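Local coordinates for protein immunoreactive 84kD antigen PG93 (Porphyromonas gingivalis, PDB 5M11) that is an essential cell-surface component of the type IX secretion system of this oral bacterium and binds zinc and calcium ions, at residues L107-N113 and L124-F128; T96-L101 and E137-P141; A142-K146 and L178-W184; L164-L169 and M193-L199. All coordinates share one frame; numbering follows the deposited sequence.

Contact 1 of 4, residues L107-N113 and L124-F128; sequences LIDKTLN and LAGGF
This contact is the mouth of a beta hairpin in a beta-propeller blade, where the loop 107-111 and the start of strand 112-118 meet the end of strand 121-126 and residues Gly127 and Phe128. Strands 112-118 and 121-126 are the first two of the four-stranded antiparallel sheet. Leu112 and Gly126 form an antiparallel, non-hydrogen-bonded pair. Backbone bonds flank this pair: Asn113 N donates to Ala125 O over 2.9 Å, and Gly127 N donates to Thr111 O over 2.8 Å. Asp109 fixes the loop before the strand. Its OD1 takes Thr111 OG1 on the syn lone pair and Thr111 N from above the carboxylate plane, which closes an Asx turn. Its OD2 lies beside Gly127 CA.

The Phe128 ring lies edge-on to the loop 107-111. Its CG sits between the backbone N and the carbonyl carbon (chi1 49°), which brings the ring edge to the carbonyl oxygens of Asp109 and Lys110. Leu112 CD1 meets the same ring at the edge, 3.8 Å from Phe128 CZ, and it also reaches Leu124 CB. Leu107 touches the stem of Phe128 through CG, 3.6 Å from Phe128 CB. Outside the segments, Tyr80 packs on Leu112, Leu124 and Phe128, and its OH bonds to Lys110 O. Lys110 folds back over the loop: its NZ is held by Leu101 O, and it also donates to Leu107 O over 3.0 Å.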
loop_
_atom_site.group_PDB
_atom_site.type_symbol
_atom_site.label_atom_id
_atom_site.label_comp_id
_atom_site.label_asym_id
_atom_site.label_seq_id
_atom_site.Cartn_x
_atom_site.Cartn_y
_atom_site.Cartn_z
ATOM N N LEU A 107 -24.672 -5.729 -5.855
ATOM C CA LEU A 107 -23.896 -5.023 -6.889
ATOM C C LEU A 107 -22.467 -5.518 -6.742
ATOM O O LEU A 107 -21.715 -5.011 -5.907
ATOM C CB LEU A 107 -24.030 -3.494 -6.698
ATOM C CG LEU A 107 -25.170 -2.762 -7.438
ATOM C CD1 LEU A 107 -26.320 -3.689 -7.885
ATOM C CD2 LEU A 107 -25.680 -1.566 -6.640
ATOM N N ILE A 108 -22.141 -6.598 -7.460
ATOM C CA ILE A 108 -20.866 -7.295 -7.309
ATOM C C ILE A 108 -19.733 -6.668 -8.173
ATOM O O ILE A 108 -18.589 -6.696 -7.714
ATOM C CB ILE A 108 -20.983 -8.850 -7.516
ATOM C CG1 ILE A 108 -21.775 -9.257 -8.793
ATOM C CG2 ILE A 108 -21.594 -9.506 -6.273
ATOM C CD1 ILE A 108 -21.390 -10.698 -9.389
ATOM N N ASP A 109 -20.028 -6.103 -9.369
ATOM C CA ASP A 109 -19.020 -5.455 -10.224
ATOM C C ASP A 109 -19.072 -3.912 -10.001
ATOM O O ASP A 109 -20.112 -3.284 -10.209
ATOM C CB ASP A 109 -19.215 -5.831 -11.711
ATOM C CG ASP A 109 -18.120 -5.376 -12.670
ATOM O OD1 ASP A 109 -17.128 -4.785 -12.203
ATOM O OD2 ASP A 109 -18.251 -5.630 -13.892
ATOM N N LYS A 110 -17.957 -3.325 -9.540
ATOM C CA LYS A 110 -17.874 -1.898 -9.220
ATOM C C LYS A 110 -17.214 -1.107 -10.342
ATOM O O LYS A 110 -17.174 0.128 -10.291
ATOM C CB LYS A 110 -17.103 -1.669 -7.899
ATOM C CG LYS A 110 -17.509 -2.564 -6.724
ATOM C CD LYS A 110 -18.819 -2.172 -6.078
ATOM C CE LYS A 110 -19.176 -3.175 -5.018
ATOM N NZ LYS A 110 -20.449 -2.828 -4.339
ATOM N N THR A 111 -16.730 -1.803 -11.376
ATOM C CA THR A 111 -16.058 -1.155 -12.503
ATOM C C THR A 111 -16.850 0.043 -12.974
ATOM O O THR A 111 -18.060 -0.061 -13.139
ATOM C CB THR A 111 -15.877 -2.172 -13.626
ATOM O OG1 THR A 111 -15.043 -3.219 -13.138
ATOM C CG2 THR A 111 -15.312 -1.563 -14.920
ATOM N N LEU A 112 -16.181 1.182 -13.154
ATOM C CA LEU A 112 -16.824 2.389 -13.695
ATOM C C LEU A 112 -16.344 2.608 -15.117
ATOM O O LEU A 112 -15.161 2.456 -15.410
ATOM C CB LEU A 112 -16.553 3.623 -12.823
ATOM C CG LEU A 112 -17.459 4.815 -13.040
ATOM C CD1 LEU A 112 -18.666 4.755 -12.155
ATOM C CD2 LEU A 112 -16.708 6.096 -12.754
ATOM N N ASN A 113 -17.261 2.947 -15.998
ATOM C CA ASN A 113 -16.985 3.186 -17.409
ATOM C C ASN A 113 -17.144 4.671 -17.718
ATOM O O ASN A 113 -16.383 5.207 -18.521
ATOM C CB ASN A 113 -17.913 2.321 -18.294
ATOM C CG ASN A 113 -17.957 0.840 -17.934
ATOM O OD1 ASN A 113 -16.927 0.146 -17.805
ATOM N ND2 ASN A 113 -19.162 0.319 -17.767
ATOM N N LEU A 124 -23.353 7.777 -13.102
ATOM C CA LEU A 124 -22.275 6.814 -13.021
ATOM C C LEU A 124 -22.712 5.559 -13.742
ATOM O O LEU A 124 -23.680 4.922 -13.335
ATOM C CB LEU A 124 -21.900 6.559 -11.546
ATOM C CG LEU A 124 -21.464 7.821 -10.746
ATOM C CD1 LEU A 124 -22.583 8.359 -9.896
ATOM C CD2 LEU A 124 -20.341 7.523 -9.842
ATOM N N ALA A 125 -22.057 5.253 -14.863
ATOM C CA ALA A 125 -22.327 4.047 -15.634
ATOM C C ALA A 125 -21.203 3.091 -15.382
ATOM O O ALA A 125 -20.054 3.443 -15.644
ATOM C CB ALA A 125 -22.429 4.373 -17.122
ATOM N N GLY A 126 -21.523 1.917 -14.843
ATOM C CA GLY A 126 -20.542 0.880 -14.549
ATOM C C GLY A 126 -21.084 -0.541 -14.614
ATOM O O GLY A 126 -22.107 -0.795 -15.257
ATOM N N GLY A 127 -20.395 -1.470 -13.949
ATOM C CA GLY A 127 -20.780 -2.876 -13.924
ATOM C C GLY A 127 -21.938 -3.171 -12.989
ATOM O O GLY A 127 -22.382 -4.324 -12.899
ATOM N N PHE A 128 -22.415 -2.123 -12.273
ATOM C CA PHE A 128 -23.506 -2.127 -11.287
ATOM C C PHE A 128 -24.785 -1.561 -11.891
ATOM O O PHE A 128 -25.844 -1.640 -11.247
ATOM C CB PHE A 128 -23.116 -1.290 -10.028
ATOM C CG PHE A 128 -22.564 0.081 -10.341
ATOM C CD1 PHE A 128 -23.419 1.159 -10.564
ATOM C CD2 PHE A 128 -21.198 0.275 -10.517
ATOM C CE1 PHE A 128 -22.914 2.401 -10.973
ATOM C CE2 PHE A 128 -20.694 1.521 -10.903
ATOM C CZ PHE A 128 -21.554 2.576 -11.131
#

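Contact 2 of 4, residues T96-L101 and E137-P141; sequences TNVPAL and EARIP. With ZN (zinc ion), chain I.
Ala138 CB sits over the side chains of Thr96 and Val98, with Thr96 CG2 3.5 Å and Val98 CG2 3.6 Å from it. The two valine branches divide the work. CG2 goes to Ala138, while CG1, anti to the backbone N (chi1 -172°), meets Ile140 CD1 at 3.7 Å. The valine and isoleucine side chains meet at a slant. Ile140 presents the end of its chain. The same CD1 lies 4.2 Å from Ala100 CB and 4.3 Å from Leu101 CG, in the short, weakly bonded helix near 100-103.

The touching parts, 96-101 and 138-140, run end to end in nearly the same direction, 17° apart, but they belong to different four-stranded sheets of the propeller. Residues 96-98 belong to an outer strand of one, and strand 139-144 is an outer strand of the next. Ala138 and Arg139 together face Asp134 in a G1 beta bulge. Ile88 and Leu133 add to the apolar layer.

Glu137 OE2 binds the zinc ion at 2.1 Å, and Asp134 is the other protein residue of that site. Arg139 NH2 makes a salt bridge to Glu137 OE2 with a weak bond, 2.9 Å at 124°. The arginine may ease the negative charge there. The chemistry is thus split: the side-chain contacts between these segments are apolar, and Glu137, which binds the zinc ion, points away from them.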
loop_
_atom_site.group_PDB
_atom_site.type_symbol
_atom_site.label_atom_id
_atom_site.label_comp_id
_atom_site.label_asym_id
_atom_site.label_seq_id
_atom_site.Cartn_x
_atom_site.Cartn_y
_atom_site.Cartn_z
ATOM N N THR A 96 -17.958 14.436 1.923
ATOM C CA THR A 96 -19.265 13.863 2.245
ATOM C C THR A 96 -19.321 12.480 1.622
ATOM O O THR A 96 -19.131 12.347 0.402
ATOM C CB THR A 96 -20.398 14.781 1.791
ATOM O OG1 THR A 96 -20.102 16.120 2.185
ATOM C CG2 THR A 96 -21.711 14.376 2.367
ATOM N N ASN A 97 -19.554 11.451 2.457
ATOM C CA ASN A 97 -19.549 10.064 1.984
ATOM C C ASN A 97 -20.884 9.630 1.361
ATOM O O ASN A 97 -21.944 9.994 1.869
ATOM C CB ASN A 97 -19.167 9.102 3.128
ATOM C CG ASN A 97 -18.549 7.785 2.688
ATOM O OD1 ASN A 97 -18.703 6.745 3.348
ATOM N ND2 ASN A 97 -17.812 7.796 1.573
ATOM N N VAL A 98 -20.834 8.846 0.274
ATOM C CA VAL A 98 -22.027 8.276 -0.369
ATOM C C VAL A 98 -21.723 6.757 -0.533
ATOM O O VAL A 98 -21.243 6.327 -1.594
ATOM C CB VAL A 98 -22.429 9.002 -1.694
ATOM C CG1 VAL A 98 -23.770 8.515 -2.205
ATOM C CG2 VAL A 98 -22.459 10.525 -1.530
ATOM N N PRO A 99 -21.909 5.940 0.549
ATOM C CA PRO A 99 -21.501 4.518 0.486
ATOM C C PRO A 99 -22.541 3.517 -0.025
ATOM O O PRO A 99 -22.287 2.309 0.069
ATOM C CB PRO A 99 -21.178 4.196 1.940
ATOM C CG PRO A 99 -22.050 5.087 2.732
ATOM C CD PRO A 99 -22.388 6.294 1.905
ATOM N N ALA A 100 -23.688 3.995 -0.551
ATOM C CA ALA A 100 -24.796 3.164 -1.056
ATOM C C ALA A 100 -24.351 2.068 -2.033
ATOM O O ALA A 100 -24.837 0.944 -1.896
ATOM C CB ALA A 100 -25.841 4.034 -1.727
ATOM N N LEU A 101 -23.431 2.377 -2.998
ATOM C CA LEU A 101 -22.978 1.402 -3.995
ATOM C C LEU A 101 -22.079 0.372 -3.383
ATOM O O LEU A 101 -22.258 -0.802 -3.679
ATOM C CB LEU A 101 -22.282 2.051 -5.207
ATOM C CG LEU A 101 -23.171 2.887 -6.157
ATOM C CD1 LEU A 101 -22.344 3.545 -7.237
ATOM C CD2 LEU A 101 -24.244 2.038 -6.815
ATOM N N GLU A 137 -26.760 16.971 -2.288
ATOM C CA GLU A 137 -27.328 16.270 -1.140
ATOM C C GLU A 137 -26.729 14.863 -0.876
ATOM O O GLU A 137 -27.279 14.105 -0.077
ATOM C CB GLU A 137 -28.845 16.146 -1.332
ATOM C CG GLU A 137 -29.639 17.437 -1.227
ATOM C CD GLU A 137 -31.122 17.151 -1.281
ATOM O OE1 GLU A 137 -31.766 17.197 -0.215
ATOM O OE2 GLU A 137 -31.620 16.765 -2.360
ATOM N N ALA A 138 -25.604 14.527 -1.504
ATOM C CA ALA A 138 -24.889 13.269 -1.299
ATOM C C ALA A 138 -25.824 12.042 -1.170
ATOM O O ALA A 138 -25.763 11.314 -0.180
ATOM C CB ALA A 138 -24.017 13.388 -0.065
ATOM N N ARG A 139 -26.696 11.822 -2.153
ATOM C CA ARG A 139 -27.591 10.669 -2.089
ATOM C C ARG A 139 -27.877 10.125 -3.476
ATOM O O ARG A 139 -27.842 10.890 -4.447
ATOM C CB ARG A 139 -28.902 10.985 -1.341
ATOM C CG ARG A 139 -29.711 12.151 -1.865
ATOM C CD ARG A 139 -31.062 12.222 -1.153
ATOM N NE ARG A 139 -31.872 13.346 -1.622
ATOM C CZ ARG A 139 -32.513 13.370 -2.792
ATOM N NH1 ARG A 139 -32.446 12.331 -3.621
ATOM N NH2 ARG A 139 -33.207 14.442 -3.151
ATOM N N ILE A 140 -28.155 8.809 -3.570
ATOM C CA ILE A 140 -28.441 8.194 -4.863
ATOM C C ILE A 140 -29.962 7.886 -4.965
ATOM O O ILE A 140 -30.431 6.891 -4.417
ATOM C CB ILE A 140 -27.530 6.978 -5.139
ATOM C CG1 ILE A 140 -26.094 7.459 -5.379
ATOM C CG2 ILE A 140 -28.037 6.177 -6.325
ATOM C CD1 ILE A 140 -25.105 6.509 -4.983
ATOM N N PRO A 141 -30.749 8.765 -5.619
ATOM C CA PRO A 141 -32.196 8.536 -5.694
ATOM C C PRO A 141 -32.636 7.413 -6.617
ATOM O O PRO A 141 -33.814 7.059 -6.594
ATOM C CB PRO A 141 -32.725 9.857 -6.235
ATOM C CG PRO A 141 -31.604 10.461 -6.969
ATOM C CD PRO A 141 -30.375 10.058 -6.235
HETATM ZN ZN ZN I . -31.080 17.434 -4.243
#

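Contact 3 of 4, residues A142-K146 and L178-W184; sequences ATYAK and LQDPAAW
Leu178 O is gripped from two directions while it rests against the ring of Tyr144. Trp184 NE1 donates to it over 2.8 Å, in the carbonyl plane and on a lone pair. A water also donates to Leu178 O, at 3.1 Å, and accepts from Ala145 N, so it bridges the two segments. The indole bond closes the loop 178-184 on itself.

Tyr144 is the centre of the contact. Leu178 CB lies over one ring face in a CH-pi contact, 3.6 Å from the ring centroid and 18° off the normal. Trp184 turns its edge toward the tyrosine face, an offset edge-to-face pair with planes at 72°. Its CZ2 comes 3.9 Å from Tyr144 CD2. Tyr144 CG stands anti to the carbonyl carbon (chi1 -42°), which swings the ring between strand 142-144 and the loop. A second water meets Tyr144 OH at 2.9 Å and accepts a weak bond from Leu178 N. Gln179 extends along the strand edge. Its OE1 takes a weak bond from Thr143 N at 3.4 Å, and its CG lies against Thr143 O.

Within the loop, Asp180 OD1 accepts from Ala182 N, an Asx turn that leads into the 3-10 segment 181-183. The contact joins the outermost strand of one propeller blade, 139-144, to the loop between strands 168-173 and 185-187 of the next. Leu161 of strand 160-165 packs on both aromatic rings, and Leu130 and Val132 of strand 129-134 pack on Tyr144.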
loop_
_atom_site.group_PDB
_atom_site.type_symbol
_atom_site.label_atom_id
_atom_site.label_comp_id
_atom_site.label_asym_id
_atom_site.label_seq_id
_atom_site.Cartn_x
_atom_site.Cartn_y
_atom_site.Cartn_z
ATOM N N ALA A 142 -31.733 6.878 -7.468
ATOM C CA ALA A 142 -32.088 5.848 -8.464
ATOM C C ALA A 142 -30.878 5.172 -9.040
ATOM O O ALA A 142 -29.835 5.797 -9.188
ATOM C CB ALA A 142 -32.870 6.487 -9.609
ATOM N N THR A 143 -31.044 3.909 -9.429
ATOM C CA THR A 143 -30.067 3.115 -10.163
ATOM C C THR A 143 -30.874 2.406 -11.215
ATOM O O THR A 143 -31.751 1.611 -10.879
ATOM C CB THR A 143 -29.203 2.171 -9.279
ATOM O OG1 THR A 143 -28.375 2.948 -8.408
ATOM C CG2 THR A 143 -28.284 1.270 -10.114
ATOM N N TYR A 144 -30.628 2.754 -12.475
ATOM C CA TYR A 144 -31.260 2.152 -13.646
ATOM C C TYR A 144 -30.385 0.989 -14.085
ATOM O O TYR A 144 -29.194 0.986 -13.761
ATOM C CB TYR A 144 -31.454 3.185 -14.768
ATOM C CG TYR A 144 -31.954 4.548 -14.306
ATOM C CD1 TYR A 144 -33.085 4.667 -13.489
ATOM C CD2 TYR A 144 -31.338 5.714 -14.730
ATOM C CE1 TYR A 144 -33.584 5.917 -13.115
ATOM C CE2 TYR A 144 -31.834 6.968 -14.369
ATOM C CZ TYR A 144 -32.960 7.066 -13.568
ATOM O OH TYR A 144 -33.415 8.312 -13.213
ATOM N N ALA A 145 -30.977 -0.035 -14.745
ATOM C CA ALA A 145 -30.311 -1.270 -15.207
ATOM C C ALA A 145 -29.516 -1.971 -14.080
ATOM O O ALA A 145 -28.500 -2.601 -14.372
ATOM C CB ALA A 145 -29.392 -0.968 -16.374
ATOM N N LYS A 146 -29.971 -1.830 -12.789
ATOM C CA LYS A 146 -29.336 -2.359 -11.576
ATOM C C LYS A 146 -28.757 -3.741 -11.825
ATOM O O LYS A 146 -29.476 -4.611 -12.308
ATOM C CB LYS A 146 -30.349 -2.403 -10.436
ATOM C CG LYS A 146 -29.756 -2.094 -9.074
ATOM C CD LYS A 146 -30.830 -1.955 -7.980
ATOM C CE LYS A 146 -31.472 -0.581 -7.890
ATOM N NZ LYS A 146 -32.417 -0.489 -6.740
ATOM N N LEU A 178 -37.474 5.635 -14.819
ATOM C CA LEU A 178 -36.470 4.931 -15.616
ATOM C C LEU A 178 -35.907 3.693 -14.898
ATOM O O LEU A 178 -35.068 2.985 -15.454
ATOM C CB LEU A 178 -35.359 5.873 -16.086
ATOM C CG LEU A 178 -35.788 7.034 -16.968
ATOM C CD1 LEU A 178 -34.563 7.864 -17.395
ATOM C CD2 LEU A 178 -36.590 6.562 -18.186
ATOM N N GLN A 179 -36.422 3.394 -13.707
ATOM C CA GLN A 179 -36.088 2.192 -12.952
ATOM C C GLN A 179 -36.949 1.035 -13.473
ATOM O O GLN A 179 -36.825 -0.099 -13.012
ATOM C CB GLN A 179 -36.282 2.413 -11.447
ATOM C CG GLN A 179 -35.108 1.890 -10.662
ATOM C CD GLN A 179 -35.102 2.314 -9.228
ATOM O OE1 GLN A 179 -34.262 3.102 -8.796
ATOM N NE2 GLN A 179 -35.951 1.699 -8.429
ATOM N N ASP A 180 -37.808 1.337 -14.465
ATOM C CA ASP A 180 -38.691 0.412 -15.163
ATOM C C ASP A 180 -38.178 0.252 -16.603
ATOM O O ASP A 180 -38.179 1.214 -17.369
ATOM C CB ASP A 180 -40.145 0.915 -15.117
ATOM C CG ASP A 180 -41.149 0.192 -15.993
ATOM O OD1 ASP A 180 -40.812 -0.886 -16.521
ATOM O OD2 ASP A 180 -42.291 0.696 -16.133
ATOM N N PRO A 181 -37.775 -0.964 -17.014
ATOM C CA PRO A 181 -37.324 -1.159 -18.406
ATOM C C PRO A 181 -38.315 -0.681 -19.472
ATOM O O PRO A 181 -37.882 -0.148 -20.487
ATOM C CB PRO A 181 -37.138 -2.664 -18.505
ATOM C CG PRO A 181 -36.883 -3.091 -17.105
ATOM C CD PRO A 181 -37.736 -2.229 -16.255
ATOM N N ALA A 182 -39.630 -0.804 -19.234
ATOM C CA ALA A 182 -40.625 -0.359 -20.205
ATOM C C ALA A 182 -40.559 1.168 -20.495
ATOM O O ALA A 182 -41.013 1.587 -21.562
ATOM C CB ALA A 182 -42.004 -0.739 -19.735
ATOM N N ALA A 183 -39.973 1.985 -19.571
ATOM C CA ALA A 183 -39.872 3.443 -19.701
ATOM C C ALA A 183 -38.804 3.887 -20.710
ATOM O O ALA A 183 -38.835 5.030 -21.173
ATOM C CB ALA A 183 -39.597 4.062 -18.356
ATOM N N TRP A 184 -37.851 3.005 -21.032
ATOM C CA TRP A 184 -36.801 3.277 -22.020
ATOM C C TRP A 184 -37.245 2.793 -23.401
ATOM O O TRP A 184 -37.992 1.823 -23.505
ATOM C CB TRP A 184 -35.489 2.588 -21.638
ATOM C CG TRP A 184 -34.885 3.040 -20.346
ATOM C CD1 TRP A 184 -35.125 2.527 -19.104
ATOM C CD2 TRP A 184 -33.800 3.966 -20.194
ATOM N NE1 TRP A 184 -34.309 3.137 -18.174
ATOM C CE2 TRP A 184 -33.487 4.024 -18.819
ATOM C CE3 TRP A 184 -33.101 4.799 -21.083
ATOM C CZ2 TRP A 184 -32.516 4.884 -18.312
ATOM C CZ3 TRP A 184 -32.131 5.642 -20.580
ATOM C CH2 TRP A 184 -31.851 5.684 -19.208
HETATM O O HOH W 1 -36.238 7.764 -12.584
HETATM O O HOH W 2 -34.000 0.046 -15.157
#

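Contact 4 of 4, residues L164-L169 and M193-L199; sequences LKEGQL and MGSVTGL
A type I' turn from Lys165 to Gln168 joins two antiparallel strands, and its Gly167 meets Gly194 of a 3-10 turn with CA atoms 3.9 Å apart. Lys165 and Gln168 close the turn with backbone bonds in both directions. On the facing segment Val196 N bonds back to Met193 O, and strand 196-199 follows.

Met193 lies against the hairpin, reaching Gly167, Leu164 and Leu169. CG is anti to the backbone N (chi1 -158°), and bends at chi2 and chi3 then curl the chain toward Leu169. Its CB and CG lie on Gly167 O, each at 3.5 Å. CG also approaches Leu164 CD1, and CE ends 3.7 Å from Leu169 CB. The sulfur touches both Leu169 CB and Leu164 CD1.

Leu164 splits its methyls: CD1 goes to Met193, and CD2 lies 3.7 Å from Val196 CG1 and against Val196 O. Leu199 closes the far end. Its CD2 is 3.6 Å from Leu169 CD1 and 4.1 Å from Leu164 CB. The interface is held by these apolar contacts, and Leu164, Leu169 and Leu199 are buried.

The hairpin of strands 160-165 and 168-173 belongs to one four-stranded propeller sheet, and strand 196-202 opens the next. Phe208 of strand 205-210 packs on Leu169 and Leu199. Thr151 and Ala154 of strand 150-155 touch Leu164 and Leu199, respectively.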
loop_
_atom_site.group_PDB
_atom_site.type_symbol
_atom_site.label_atom_id
_atom_site.label_comp_id
_atom_site.label_asym_id
_atom_site.label_seq_id
_atom_site.Cartn_x
_atom_site.Cartn_y
_atom_site.Cartn_z
ATOM N N LEU A 164 -26.095 3.129 -23.090
ATOM C CA LEU A 164 -25.593 2.058 -23.927
ATOM C C LEU A 164 -25.329 0.842 -23.043
ATOM O O LEU A 164 -24.444 0.906 -22.190
ATOM C CB LEU A 164 -24.333 2.524 -24.671
ATOM C CG LEU A 164 -23.608 1.543 -25.586
ATOM C CD1 LEU A 164 -24.426 1.200 -26.844
ATOM C CD2 LEU A 164 -22.314 2.142 -26.024
ATOM N N LYS A 165 -26.166 -0.209 -23.162
ATOM C CA LYS A 165 -25.964 -1.434 -22.406
ATOM C C LYS A 165 -26.186 -2.610 -23.333
ATOM O O LYS A 165 -27.056 -2.568 -24.220
ATOM C CB LYS A 165 -26.803 -1.536 -21.115
ATOM C CG LYS A 165 -28.302 -1.794 -21.263
ATOM C CD LYS A 165 -28.978 -2.163 -19.927
ATOM C CE LYS A 165 -30.470 -2.437 -20.048
ATOM N NZ LYS A 165 -30.792 -3.680 -20.815
ATOM N N GLU A 166 -25.333 -3.639 -23.168
ATOM C CA GLU A 166 -25.313 -4.865 -23.948
ATOM C C GLU A 166 -25.479 -4.575 -25.472
ATOM O O GLU A 166 -26.294 -5.205 -26.135
ATOM C CB GLU A 166 -26.395 -5.836 -23.446
ATOM C CG GLU A 166 -26.274 -6.270 -21.996
ATOM C CD GLU A 166 -27.549 -6.848 -21.403
ATOM O OE1 GLU A 166 -28.652 -6.419 -21.817
ATOM O OE2 GLU A 166 -27.444 -7.689 -20.479
ATOM N N GLY A 167 -24.718 -3.628 -26.009
ATOM C CA GLY A 167 -24.752 -3.321 -27.441
ATOM C C GLY A 167 -26.029 -2.699 -27.983
ATOM O O GLY A 167 -26.267 -2.706 -29.196
ATOM N N GLN A 168 -26.840 -2.128 -27.096
ATOM C CA GLN A 168 -28.075 -1.473 -27.459
ATOM C C GLN A 168 -28.089 -0.028 -26.980
ATOM O O GLN A 168 -27.662 0.268 -25.860
ATOM C CB GLN A 168 -29.243 -2.227 -26.840
ATOM C CG GLN A 168 -29.855 -3.267 -27.739
ATOM C CD GLN A 168 -31.036 -3.930 -27.076
ATOM O OE1 GLN A 168 -31.047 -4.196 -25.866
ATOM N NE2 GLN A 168 -32.044 -4.253 -27.869
ATOM N N LEU A 169 -28.617 0.867 -27.795
ATOM C CA LEU A 169 -28.730 2.235 -27.335
ATOM C C LEU A 169 -30.187 2.495 -26.881
ATOM O O LEU A 169 -31.123 2.240 -27.646
ATOM C CB LEU A 169 -28.277 3.211 -28.431
ATOM C CG LEU A 169 -28.166 4.669 -28.027
ATOM C CD1 LEU A 169 -27.110 4.863 -26.960
ATOM C CD2 LEU A 169 -27.870 5.544 -29.226
ATOM N N MET A 193 -23.916 -0.911 -33.400
ATOM C CA MET A 193 -24.065 -0.497 -32.000
ATOM C C MET A 193 -23.351 -1.449 -31.025
ATOM O O MET A 193 -22.914 -0.995 -29.960
ATOM C CB MET A 193 -25.546 -0.336 -31.626
ATOM C CG MET A 193 -25.787 0.567 -30.425
ATOM S SD MET A 193 -25.191 2.290 -30.569
ATOM C CE MET A 193 -26.419 2.947 -31.649
ATOM N N GLY A 194 -23.191 -2.719 -31.413
ATOM C CA GLY A 194 -22.487 -3.718 -30.611
ATOM C C GLY A 194 -20.979 -3.504 -30.534
ATOM O O GLY A 194 -20.309 -4.072 -29.660
ATOM N N SER A 195 -20.439 -2.665 -31.450
ATOM C CA SER A 195 -19.021 -2.323 -31.528
ATOM C C SER A 195 -18.718 -0.982 -30.848
ATOM O O SER A 195 -17.540 -0.626 -30.745
ATOM C CB SER A 195 -18.567 -2.268 -32.983
ATOM O OG SER A 195 -18.793 -3.509 -33.625
ATOM N N VAL A 196 -19.762 -0.236 -30.390
ATOM C CA VAL A 196 -19.585 1.088 -29.786
ATOM C C VAL A 196 -18.982 0.913 -28.398
ATOM O O VAL A 196 -19.579 0.232 -27.562
ATOM C CB VAL A 196 -20.877 1.957 -29.750
ATOM C CG1 VAL A 196 -20.616 3.309 -29.085
ATOM C CG2 VAL A 196 -21.480 2.150 -31.140
ATOM N N THR A 197 -17.788 1.510 -28.178
ATOM C CA THR A 197 -17.042 1.464 -26.920
ATOM C C THR A 197 -17.265 2.727 -26.094
ATOM O O THR A 197 -17.017 2.740 -24.878
ATOM C CB THR A 197 -15.554 1.288 -27.169
ATOM O OG1 THR A 197 -15.066 2.448 -27.813
ATOM C CG2 THR A 197 -15.225 0.056 -27.950
ATOM N N GLY A 198 -17.700 3.788 -26.764
ATOM C CA GLY A 198 -17.970 5.047 -26.099
ATOM C C GLY A 198 -18.835 5.997 -26.879
ATOM O O GLY A 198 -18.893 5.921 -28.095
ATOM N N LEU A 199 -19.487 6.919 -26.181
ATOM C CA LEU A 199 -20.300 7.955 -26.804
ATOM C C LEU A 199 -20.262 9.249 -25.963
ATOM O O LEU A 199 -20.073 9.192 -24.750
ATOM C CB LEU A 199 -21.759 7.520 -27.128
ATOM C CG LEU A 199 -22.602 6.866 -26.061
ATOM C CD1 LEU A 199 -23.226 7.865 -25.184
ATOM C CD2 LEU A 199 -23.720 6.076 -26.688
#

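All four contacts lie in the propeller formed by the first part of the chain. Contact 1 is within one four-stranded sheet, whereas contacts 2, 3 and 4 each join consecutive sheets. Along the chain, 107-113 and 124-128 fall between the two segments of contact 2. Contacts 3 and 4 follow, with their segments alternating. Contact 1 touches contact 2 through Leu101 and contact 3 through Thr143 and Lys146; its centre is about 15 Å from theirs. Contacts 2 and 3 share strand 139-144, and contacts 2 and 4 are about 27 Å apart between centres. Together they trace successive blades packed side by side, with a zinc site held in part by Glu137 of contact 2.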